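Local coordinates for purine nucleoside phosphorylase (Thermus thermophilus, PDB 1ODK), which probably catalyses the reversible phosphorolysis of purine nucleosides, using phosphate to split off the free base and leave a phosphorylated sugar, at residues B[28-31]-B[32-36]; B[50-54]-B[55-59]; B[131-134]-B[135-139]; B[156-159]-B[160-163]. One frame throughout, in Å; residues are numbered along the deposited sequence.

Contact 1. Residues B[28-31]-B[32-36]; sequences WIAK and TFLQN
F33 meets W28 and I29 one turn or so further back, at the C-terminal end of helix 23-33. F33 CB starts 3.5 Å from I29 O. With CG beside the backbone N (chi1 -63°), the ring runs back along the helix, and F33 CD1 also comes within 3.5 Å of I29 O, which lies in the ring plane at its edge. Next, F33 CE1 reaches W28 CH2 at 3.6 Å, and CZ lies a little further from the same carbon. The rings form an offset edge-to-face pair, the edge of F33 toward the face of W28, with planes 79° apart. T32 OG1 sits 3.2 Å above the plane of the W28 ring, displaced toward its rim, and donates to W28 O at 2.7 Å. T32 N reaches that carbonyl oxygen from the opposite face of its plane. L34 N still bonds to A30 O, and one water donates to both K31 O and L34 O where the helix ends. V225 and L229 of helix 214-233 pack against F33. Because both T32 donors share W28 O, the hydroxyl spends its hydrogen on the helix's own backbone, next to an indole face that the F33 ring meets steeply.

Contact 2. Residues B[50-54]-B[55-59]; sequences TGLYK and GVPVS
A tight beta hairpin joins strands 48-53 and 56-61, and its end is closed by Y53 and V56, the first and last residues of a type I' turn. These two exchange both backbone N-H...O bonds, Y53 N reaching V56 O at 2.8 Å. K54 and G55 stand at the corners of the turn, both with positive phi. This is the two-residue antiparallel hairpin, in which hydrogen-bonded and non-hydrogen-bonded pairs alternate: G51 and V58 exchange N-H...O bonds both ways, whereas P57, which has no N-H, faces L52 in a non-hydrogen-bonded pair. On that face the L52 and P57 side chains lie side by side, with L52 CD2 3.6 Å from P57 CG. T50 and S59 share the face further from the turn, where S59 OG donates to T50 OG1 at 2.6 Å. Both hydroxyls are also bonded to the backbone near the N terminus of the chain, T50 OG1 to D12 O and S59 OG to A14 N. On the other face Y53 CB touches V58 CG2 at 3.9 Å. The Y53 ring carries K54 CG over its centre, 3.9 Å above the plane, and the two polar ends converge outside the hairpin: Y53 OH makes a hydrogen bond and K54 NZ a salt bridge to the same oxygen, OE1 of E230 in helix 214-233.

Contact 3. Residues B[131-134]-B[135-139]; sequences PEVF and RALWR
F134 and W138, one turn apart in helix 131-144, point the same way side by side. The far rim of the phenyl ring does the touching: F134 CZ lies 3.9 Å from W138 CE3, and CE2 of the same ring is about as near to that carbon. Their planes meet obliquely, at 56°. With CG opposite the backbone N in both residues (chi1 171° in F134, -168° in W138), both rings swing off the same flank of the helix. A second apolar pair, V133 CG1 and L137 CD1 at 4.0 Å, also runs alongside. E132 and R135 run side by side too, but E132 OE1 stays 4.4 Å from R135 NH1, too far for a salt bridge. Behind these side chains runs the regular i to i+4 ladder, from R135 N to P131 O at 2.9 Å through W138 N to F134 O at 3.0 Å, and the side chain of D130 accepts from V133 N at the start of the helix. Further out stands the second subunit. R135 NH2 forms a salt bridge with E142 of that chain, R135 and W138 exchange reciprocal cation-pi contacts with W138 and R135 of the other chain, and F134 packs on its F134. The result is an aromatic interface in which the charge of R135 is probably balanced by E142, and stabilised by the W138 ring, of the second subunit.

Contact 4. Residues B[156-159]-B[160-163]; sequences EDAF and YATT
F159 and Y160 set their rings nearly at right angles, the edge of the phenylalanine toward the face of the tyrosine. F159 CD2 stands 3.5 Å above the centre of the Y160 ring, the centroids are 4.8 Å apart, and the planes make 75°. Different first torsions accompany this meeting of neighbours: F159 carries CG beside its carbonyl carbon (chi1 -174°), Y160 beside its N (-72°). The backbone beneath makes a beta turn, A161 N bonding to A158 O at 2.9 Å. Within the turn A158 CB and A161 CB come close, at 3.5 Å. Across the loop, the extended E156 side chain crosses T162 obliquely, and E156 OE2 accepts a hydrogen bond from T162 OG1 at 2.5 Å, a value so short that it is somewhat doubtful. OE2 also accepts from Q118 of the third subunit, while one water links F159 O to T162 O. The third subunit further offers E76 to Y160 OH and sets H5 edge-to-face against F159. T163 then serves as N-cap of helix 164-171. A loop at the subunit boundary, its phenylalanine beside a histidine from the neighbouring chain, is consistent with the shared nucleoside pocket of hexameric purine nucleoside phosphorylases.

Overall arrangement
From the N terminus, the four contacts follow one another in series; each is local to a continuous stretch, so none encloses or crosses another. Contact 1 ends helix 23-33, and the chain then leaves toward strand 37-41. Contact 2 closes the hairpin of strands 48-53 and 56-61. These two are the pair that touch: Q35 N probably bonds to L52 O at 2.9 Å, and L34 packs against the hairpin, which ties helix end to sheet. Contact 3, in helix 131-144, lies about 19 Å from contact 2 (centre to centre) and faces the second subunit. Contact 4, between strand 152-156 and helix 164-171, lies across the chain's centre from the other three and faces the third subunit.

Contact 1. Residues B[28-31]-B[32-36]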
loop_
_atom_site.group_PDB
_atom_site.type_symbol
_atom_site.label_atom_id
_atom_site.label_comp_id
_atom_site.label_asym_id
_atom_site.label_seq_id
_atom_site.Cartn_x
_atom_site.Cartn_y
_atom_site.Cartn_z
ATOM N N TRP B 28 32.136 -7.166 -26.509
ATOM C CA TRP B 28 32.435 -6.196 -27.556
ATOM C C TRP B 28 33.159 -4.973 -26.993
ATOM O O TRP B 28 34.110 -4.469 -27.594
ATOM C CB TRP B 28 31.146 -5.747 -28.245
ATOM C CG TRP B 28 31.372 -4.682 -29.259
ATOM C CD1 TRP B 28 31.837 -4.843 -30.529
ATOM C CD2 TRP B 28 31.185 -3.273 -29.072
ATOM N NE1 TRP B 28 31.953 -3.618 -31.150
ATOM C CE2 TRP B 28 31.558 -2.639 -30.275
ATOM C CE3 TRP B 28 30.738 -2.485 -28.001
ATOM C CZ2 TRP B 28 31.500 -1.250 -30.441
ATOM C CZ3 TRP B 28 30.679 -1.104 -28.166
ATOM C CH2 TRP B 28 31.058 -0.503 -29.378
ATOM N N ILE B 29 32.701 -4.498 -25.839
ATOM C CA ILE B 29 33.309 -3.335 -25.203
ATOM C C ILE B 29 34.757 -3.624 -24.813
ATOM O O ILE B 29 35.659 -2.838 -25.097
ATOM C CB ILE B 29 32.545 -2.924 -23.918
ATOM C CG1 ILE B 29 31.139 -2.435 -24.269
ATOM C CG2 ILE B 29 33.312 -1.836 -23.181
ATOM C CD1 ILE B 29 30.275 -2.203 -23.040
ATOM N N ALA B 30 34.970 -4.753 -24.151
ATOM C CA ALA B 30 36.303 -5.127 -23.709
ATOM C C ALA B 30 37.287 -5.237 -24.870
ATOM O O ALA B 30 38.371 -4.659 -24.833
ATOM C CB ALA B 30 36.244 -6.444 -22.944
ATOM N N LYS B 31 36.899 -5.975 -25.905
ATOM C CA LYS B 31 37.758 -6.174 -27.066
ATOM C C LYS B 31 37.960 -4.923 -27.914
ATOM O O LYS B 31 39.038 -4.716 -28.476
ATOM C CB LYS B 31 37.192 -7.302 -27.935
ATOM C CG LYS B 31 37.358 -8.680 -27.309
ATOM C CD LYS B 31 36.643 -9.765 -28.098
ATOM C CE LYS B 31 37.155 -11.147 -27.704
ATOM N NZ LYS B 31 37.154 -11.343 -26.226
ATOM N N THR B 32 36.933 -4.083 -27.995
ATOM C CA THR B 32 36.991 -2.866 -28.796
ATOM C C THR B 32 37.713 -1.681 -28.146
ATOM O O THR B 32 38.457 -0.963 -28.818
ATOM C CB THR B 32 35.566 -2.402 -29.189
ATOM O OG1 THR B 32 34.926 -3.424 -29.961
ATOM C CG2 THR B 32 35.619 -1.124 -30.006
ATOM N N PHE B 33 37.508 -1.486 -26.848
ATOM C CA PHE B 33 38.106 -0.349 -26.154
ATOM C C PHE B 33 39.267 -0.601 -25.199
ATOM O O PHE B 33 40.045 0.312 -24.919
ATOM C CB PHE B 33 37.025 0.406 -25.366
ATOM C CG PHE B 33 35.945 1.001 -26.220
ATOM C CD1 PHE B 33 34.882 0.220 -26.670
ATOM C CD2 PHE B 33 35.983 2.349 -26.568
ATOM C CE1 PHE B 33 33.871 0.775 -27.450
ATOM C CE2 PHE B 33 34.975 2.916 -27.351
ATOM C CZ PHE B 33 33.917 2.126 -27.792
ATOM N N LEU B 34 39.392 -1.819 -24.691
ATOM C CA LEU B 34 40.439 -2.100 -23.719
ATOM C C LEU B 34 41.703 -2.761 -24.242
ATOM O O LEU B 34 41.674 -3.519 -25.207
ATOM C CB LEU B 34 39.873 -2.964 -22.588
ATOM C CG LEU B 34 38.596 -2.469 -21.901
ATOM C CD1 LEU B 34 38.213 -3.442 -20.803
ATOM C CD2 LEU B 34 38.811 -1.081 -21.327
ATOM N N GLN B 35 42.813 -2.456 -23.577
ATOM C CA GLN B 35 44.106 -3.042 -23.905
ATOM C C GLN B 35 44.282 -4.201 -22.925
ATOM O O GLN B 35 43.887 -4.099 -21.760
ATOM C CB GLN B 35 45.236 -2.024 -23.696
ATOM C CG GLN B 35 45.106 -0.754 -24.523
ATOM C CD GLN B 35 44.927 -1.034 -26.003
ATOM O OE1 GLN B 35 45.733 -1.731 -26.616
ATOM N NE2 GLN B 35 43.863 -0.487 -26.585
ATOM N N ASN B 36 44.861 -5.302 -23.395
ATOM C CA ASN B 36 45.088 -6.474 -22.548
ATOM C C ASN B 36 43.828 -6.958 -21.818
ATOM O O ASN B 36 43.875 -7.242 -20.622
ATOM C CB ASN B 36 46.168 -6.167 -21.507
ATOM C CG ASN B 36 47.500 -5.778 -22.130
ATOM O OD1 ASN B 36 48.435 -5.411 -21.421
ATOM N ND2 ASN B 36 47.593 -5.862 -23.453
HETATM O O HOH W 1 41.454 -5.244 -27.203
#

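Contact 2. Residues B[50-54]-B[55-59]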
loop_
_atom_site.group_PDB
_atom_site.type_symbol
_atom_site.label_atom_id
_atom_site.label_comp_id
_atom_site.label_asym_id
_atom_site.label_seq_id
_atom_site.Cartn_x
_atom_site.Cartn_y
_atom_site.Cartn_z
ATOM N N THR B 50 38.433 -7.259 -17.529
ATOM C CA THR B 50 39.227 -6.180 -16.977
ATOM C C THR B 50 40.352 -5.921 -17.962
ATOM O O THR B 50 40.947 -6.853 -18.510
ATOM C CB THR B 50 39.811 -6.534 -15.602
ATOM O OG1 THR B 50 38.744 -6.641 -14.650
ATOM C CG2 THR B 50 40.783 -5.443 -15.137
ATOM N N GLY B 51 40.619 -4.647 -18.203
ATOM C CA GLY B 51 41.673 -4.273 -19.121
ATOM C C GLY B 51 42.111 -2.873 -18.766
ATOM O O GLY B 51 41.764 -2.370 -17.698
ATOM N N LEU B 52 42.873 -2.245 -19.651
ATOM C CA LEU B 52 43.343 -0.894 -19.406
ATOM C C LEU B 52 42.782 0.042 -20.462
ATOM O O LEU B 52 42.746 -0.293 -21.645
ATOM C CB LEU B 52 44.880 -0.855 -19.421
ATOM C CG LEU B 52 45.582 -1.551 -18.246
ATOM C CD1 LEU B 52 47.060 -1.727 -18.535
ATOM C CD2 LEU B 52 45.385 -0.739 -16.984
ATOM N N TYR B 53 42.318 1.208 -20.025
ATOM C CA TYR B 53 41.783 2.200 -20.943
ATOM C C TYR B 53 42.589 3.472 -20.744
ATOM O O TYR B 53 42.507 4.105 -19.693
ATOM C CB TYR B 53 40.306 2.480 -20.651
ATOM C CG TYR B 53 39.714 3.513 -21.582
ATOM C CD1 TYR B 53 39.519 3.228 -22.932
ATOM C CD2 TYR B 53 39.383 4.788 -21.121
ATOM C CE1 TYR B 53 39.009 4.184 -23.806
ATOM C CE2 TYR B 53 38.870 5.757 -21.987
ATOM C CZ TYR B 53 38.688 5.447 -23.325
ATOM O OH TYR B 53 38.179 6.389 -24.182
ATOM N N LYS B 54 43.369 3.846 -21.753
ATOM C CA LYS B 54 44.207 5.031 -21.662
ATOM C C LYS B 54 45.055 4.978 -20.393
ATOM O O LYS B 54 45.205 5.972 -19.671
ATOM C CB LYS B 54 43.343 6.298 -21.704
ATOM C CG LYS B 54 42.634 6.463 -23.043
ATOM C CD LYS B 54 41.870 7.773 -23.140
ATOM C CE LYS B 54 41.288 7.962 -24.533
ATOM N NZ LYS B 54 40.547 9.254 -24.665
ATOM N N GLY B 55 45.589 3.784 -20.132
ATOM C CA GLY B 55 46.447 3.553 -18.985
ATOM C C GLY B 55 45.775 3.339 -17.644
ATOM O O GLY B 55 46.455 3.106 -16.643
ATOM N N VAL B 56 44.446 3.405 -17.613
ATOM C CA VAL B 56 43.714 3.236 -16.362
ATOM C C VAL B 56 42.934 1.927 -16.341
ATOM O O VAL B 56 42.237 1.602 -17.296
ATOM C CB VAL B 56 42.722 4.403 -16.147
ATOM C CG1 VAL B 56 41.984 4.227 -14.825
ATOM C CG2 VAL B 56 43.474 5.736 -16.177
ATOM N N PRO B 57 43.042 1.161 -15.246
ATOM C CA PRO B 57 42.311 -0.108 -15.175
ATOM C C PRO B 57 40.796 0.112 -15.237
ATOM O O PRO B 57 40.256 0.990 -14.565
ATOM C CB PRO B 57 42.757 -0.693 -13.836
ATOM C CG PRO B 57 44.149 -0.115 -13.649
ATOM C CD PRO B 57 43.944 1.319 -14.089
ATOM N N VAL B 58 40.125 -0.679 -16.064
ATOM C CA VAL B 58 38.675 -0.596 -16.213
ATOM C C VAL B 58 38.093 -1.999 -16.387
ATOM O O VAL B 58 38.615 -2.807 -17.159
ATOM C CB VAL B 58 38.279 0.268 -17.441
ATOM C CG1 VAL B 58 36.779 0.166 -17.695
ATOM C CG2 VAL B 58 38.670 1.729 -17.197
ATOM N N SER B 59 37.027 -2.289 -15.651
ATOM C CA SER B 59 36.360 -3.580 -15.757
ATOM C C SER B 59 35.025 -3.379 -16.467
ATOM O O SER B 59 34.457 -2.287 -16.436
ATOM C CB SER B 59 36.123 -4.188 -14.374
ATOM O OG SER B 59 37.340 -4.597 -13.771
#

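Contact 3. Residues B[131-134]-B[135-139]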
loop_
_atom_site.group_PDB
_atom_site.type_symbol
_atom_site.label_atom_id
_atom_site.label_comp_id
_atom_site.label_asym_id
_atom_site.label_seq_id
_atom_site.Cartn_x
_atom_site.Cartn_y
_atom_site.Cartn_z
ATOM N N PRO B 131 26.509 12.286 -7.490
ATOM C CA PRO B 131 26.553 13.563 -8.209
ATOM C C PRO B 131 27.756 13.795 -9.123
ATOM O O PRO B 131 27.593 14.288 -10.242
ATOM C CB PRO B 131 26.425 14.611 -7.090
ATOM C CG PRO B 131 26.835 13.880 -5.842
ATOM C CD PRO B 131 26.308 12.486 -6.044
ATOM N N GLU B 132 28.951 13.428 -8.668
ATOM C CA GLU B 132 30.153 13.620 -9.480
ATOM C C GLU B 132 30.115 12.792 -10.766
ATOM O O GLU B 132 30.440 13.293 -11.845
ATOM C CB GLU B 132 31.406 13.269 -8.672
ATOM C CG GLU B 132 31.728 14.231 -7.533
ATOM C CD GLU B 132 32.022 15.646 -8.014
ATOM O OE1 GLU B 132 32.269 15.832 -9.226
ATOM O OE2 GLU B 132 32.020 16.572 -7.174
ATOM N N VAL B 133 29.727 11.526 -10.650
ATOM C CA VAL B 133 29.639 10.651 -11.815
ATOM C C VAL B 133 28.632 11.224 -12.802
ATOM O O VAL B 133 28.884 11.279 -14.007
ATOM C CB VAL B 133 29.196 9.225 -11.417
ATOM C CG1 VAL B 133 28.992 8.373 -12.668
ATOM C CG2 VAL B 133 30.244 8.589 -10.515
ATOM N N PHE B 134 27.484 11.645 -12.278
ATOM C CA PHE B 134 26.421 12.227 -13.090
ATOM C C PHE B 134 26.968 13.428 -13.860
ATOM O O PHE B 134 26.780 13.548 -15.066
ATOM C CB PHE B 134 25.270 12.663 -12.176
ATOM C CG PHE B 134 24.216 13.469 -12.868
ATOM C CD1 PHE B 134 23.412 12.895 -13.845
ATOM C CD2 PHE B 134 24.021 14.808 -12.537
ATOM C CE1 PHE B 134 22.429 13.642 -14.485
ATOM C CE2 PHE B 134 23.036 15.563 -13.173
ATOM C CZ PHE B 134 22.242 14.978 -14.148
ATOM N N ARG B 135 27.659 14.304 -13.140
ATOM C CA ARG B 135 28.251 15.503 -13.723
ATOM C C ARG B 135 29.246 15.163 -14.836
ATOM O O ARG B 135 29.246 15.791 -15.892
ATOM C CB ARG B 135 28.957 16.295 -12.626
ATOM C CG ARG B 135 29.421 17.674 -13.033
ATOM C CD ARG B 135 30.185 18.306 -11.887
ATOM N NE ARG B 135 30.030 19.752 -11.861
ATOM C CZ ARG B 135 30.545 20.537 -10.923
ATOM N NH1 ARG B 135 31.258 20.012 -9.932
ATOM N NH2 ARG B 135 30.334 21.843 -10.966
ATOM N N ALA B 136 30.092 14.168 -14.587
ATOM C CA ALA B 136 31.094 13.745 -15.561
ATOM C C ALA B 136 30.463 13.159 -16.820
ATOM O O ALA B 136 30.929 13.420 -17.927
ATOM C CB ALA B 136 32.047 12.731 -14.926
ATOM N N LEU B 137 29.411 12.359 -16.655
ATOM C CA LEU B 137 28.734 11.766 -17.805
ATOM C C LEU B 137 28.102 12.864 -18.662
ATOM O O LEU B 137 28.178 12.831 -19.893
ATOM C CB LEU B 137 27.653 10.779 -17.343
ATOM C CG LEU B 137 28.132 9.448 -16.748
ATOM C CD1 LEU B 137 26.957 8.703 -16.099
ATOM C CD2 LEU B 137 28.768 8.602 -17.855
ATOM N N TRP B 138 27.484 13.839 -18.003
ATOM C CA TRP B 138 26.847 14.951 -18.704
ATOM C C TRP B 138 27.910 15.759 -19.458
ATOM O O TRP B 138 27.754 16.064 -20.644
ATOM C CB TRP B 138 26.128 15.848 -17.691
ATOM C CG TRP B 138 25.190 16.859 -18.287
ATOM C CD1 TRP B 138 25.078 17.212 -19.603
ATOM C CD2 TRP B 138 24.253 17.675 -17.571
ATOM N NE1 TRP B 138 24.130 18.198 -19.749
ATOM C CE2 TRP B 138 23.609 18.501 -18.518
ATOM C CE3 TRP B 138 23.898 17.788 -16.218
ATOM C CZ2 TRP B 138 22.624 19.434 -18.158
ATOM C CZ3 TRP B 138 22.918 18.718 -15.856
ATOM C CH2 TRP B 138 22.294 19.527 -16.825
ATOM N N ARG B 139 28.990 16.099 -18.763
ATOM C CA ARG B 139 30.076 16.868 -19.367
ATOM C C ARG B 139 30.708 16.173 -20.568
ATOM O O ARG B 139 31.009 16.815 -21.580
ATOM C CB ARG B 139 31.159 17.160 -18.326
ATOM C CG ARG B 139 30.791 18.284 -17.383
ATOM C CD ARG B 139 31.819 18.451 -16.284
ATOM N NE ARG B 139 31.505 19.590 -15.427
ATOM C CZ ARG B 139 32.154 19.880 -14.305
ATOM N NH1 ARG B 139 33.156 19.110 -13.902
ATOM N NH2 ARG B 139 31.805 20.942 -13.589
#

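Contact 4. Residues B[156-159]-B[160-163]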
loop_
_atom_site.group_PDB
_atom_site.type_symbol
_atom_site.label_atom_id
_atom_site.label_comp_id
_atom_site.label_asym_id
_atom_site.label_seq_id
_atom_site.Cartn_x
_atom_site.Cartn_y
_atom_site.Cartn_z
ATOM N N GLU B 156 11.686 -0.558 -14.430
ATOM C CA GLU B 156 10.540 -1.438 -14.214
ATOM C C GLU B 156 10.928 -2.910 -14.159
ATOM O O GLU B 156 12.046 -3.282 -14.526
ATOM C CB GLU B 156 9.524 -1.232 -15.334
ATOM C CG GLU B 156 10.092 -1.546 -16.697
ATOM C CD GLU B 156 9.067 -1.435 -17.793
ATOM O OE1 GLU B 156 9.449 -1.575 -18.971
ATOM O OE2 GLU B 156 7.881 -1.213 -17.473
ATOM N N ASP B 157 9.984 -3.738 -13.715
ATOM C CA ASP B 157 10.176 -5.185 -13.593
ATOM C C ASP B 157 9.530 -5.974 -14.729
ATOM O O ASP B 157 10.108 -6.943 -15.221
ATOM C CB ASP B 157 9.579 -5.694 -12.273
ATOM C CG ASP B 157 10.498 -5.486 -11.086
ATOM O OD1 ASP B 157 10.021 -5.641 -9.941
ATOM O OD2 ASP B 157 11.691 -5.181 -11.288
ATOM N N ALA B 158 8.327 -5.566 -15.129
ATOM C CA ALA B 158 7.583 -6.267 -16.179
ATOM C C ALA B 158 7.636 -5.604 -17.555
ATOM O O ALA B 158 6.744 -4.841 -17.932
ATOM C CB ALA B 158 6.125 -6.455 -15.744
ATOM N N PHE B 159 8.690 -5.929 -18.297
ATOM C CA PHE B 159 8.932 -5.412 -19.642
ATOM C C PHE B 159 7.678 -5.435 -20.521
ATOM O O PHE B 159 7.354 -4.452 -21.188
ATOM C CB PHE B 159 10.032 -6.261 -20.297
ATOM C CG PHE B 159 10.484 -5.762 -21.642
ATOM C CD1 PHE B 159 11.475 -4.790 -21.744
ATOM C CD2 PHE B 159 9.929 -6.275 -22.810
ATOM C CE1 PHE B 159 11.908 -4.337 -22.994
ATOM C CE2 PHE B 159 10.354 -5.827 -24.067
ATOM C CZ PHE B 159 11.344 -4.859 -24.159
ATOM N N TYR B 160 6.972 -6.558 -20.516
ATOM C CA TYR B 160 5.793 -6.703 -21.354
ATOM C C TYR B 160 4.468 -6.220 -20.772
ATOM O O TYR B 160 3.428 -6.408 -21.385
ATOM C CB TYR B 160 5.670 -8.162 -21.823
ATOM C CG TYR B 160 6.714 -8.534 -22.857
ATOM C CD1 TYR B 160 7.840 -9.290 -22.518
ATOM C CD2 TYR B 160 6.604 -8.068 -24.169
ATOM C CE1 TYR B 160 8.833 -9.570 -23.468
ATOM C CE2 TYR B 160 7.588 -8.337 -25.117
ATOM C CZ TYR B 160 8.697 -9.084 -24.764
ATOM O OH TYR B 160 9.673 -9.318 -25.710
ATOM N N ALA B 161 4.505 -5.586 -19.606
ATOM C CA ALA B 161 3.285 -5.080 -18.989
ATOM C C ALA B 161 2.990 -3.636 -19.403
ATOM O O ALA B 161 1.833 -3.252 -19.567
ATOM C CB ALA B 161 3.393 -5.166 -17.463
ATOM N N THR B 162 4.036 -2.838 -19.579
ATOM C CA THR B 162 3.864 -1.430 -19.932
ATOM C C THR B 162 3.343 -1.160 -21.340
ATOM O O THR B 162 3.974 -1.522 -22.328
ATOM C CB THR B 162 5.179 -0.663 -19.728
ATOM O OG1 THR B 162 5.604 -0.827 -18.369
ATOM C CG2 THR B 162 4.990 0.831 -20.014
ATOM N N THR B 163 2.186 -0.511 -21.416
ATOM C CA THR B 163 1.572 -0.169 -22.696
ATOM C C THR B 163 2.045 1.211 -23.145
ATOM O O THR B 163 2.582 1.989 -22.348
ATOM C CB THR B 163 0.049 -0.097 -22.584
ATOM O OG1 THR B 163 -0.304 1.031 -21.776
ATOM C CG2 THR B 163 -0.505 -1.370 -21.949
HETATM O O HOH W 2 5.327 -3.741 -22.995
#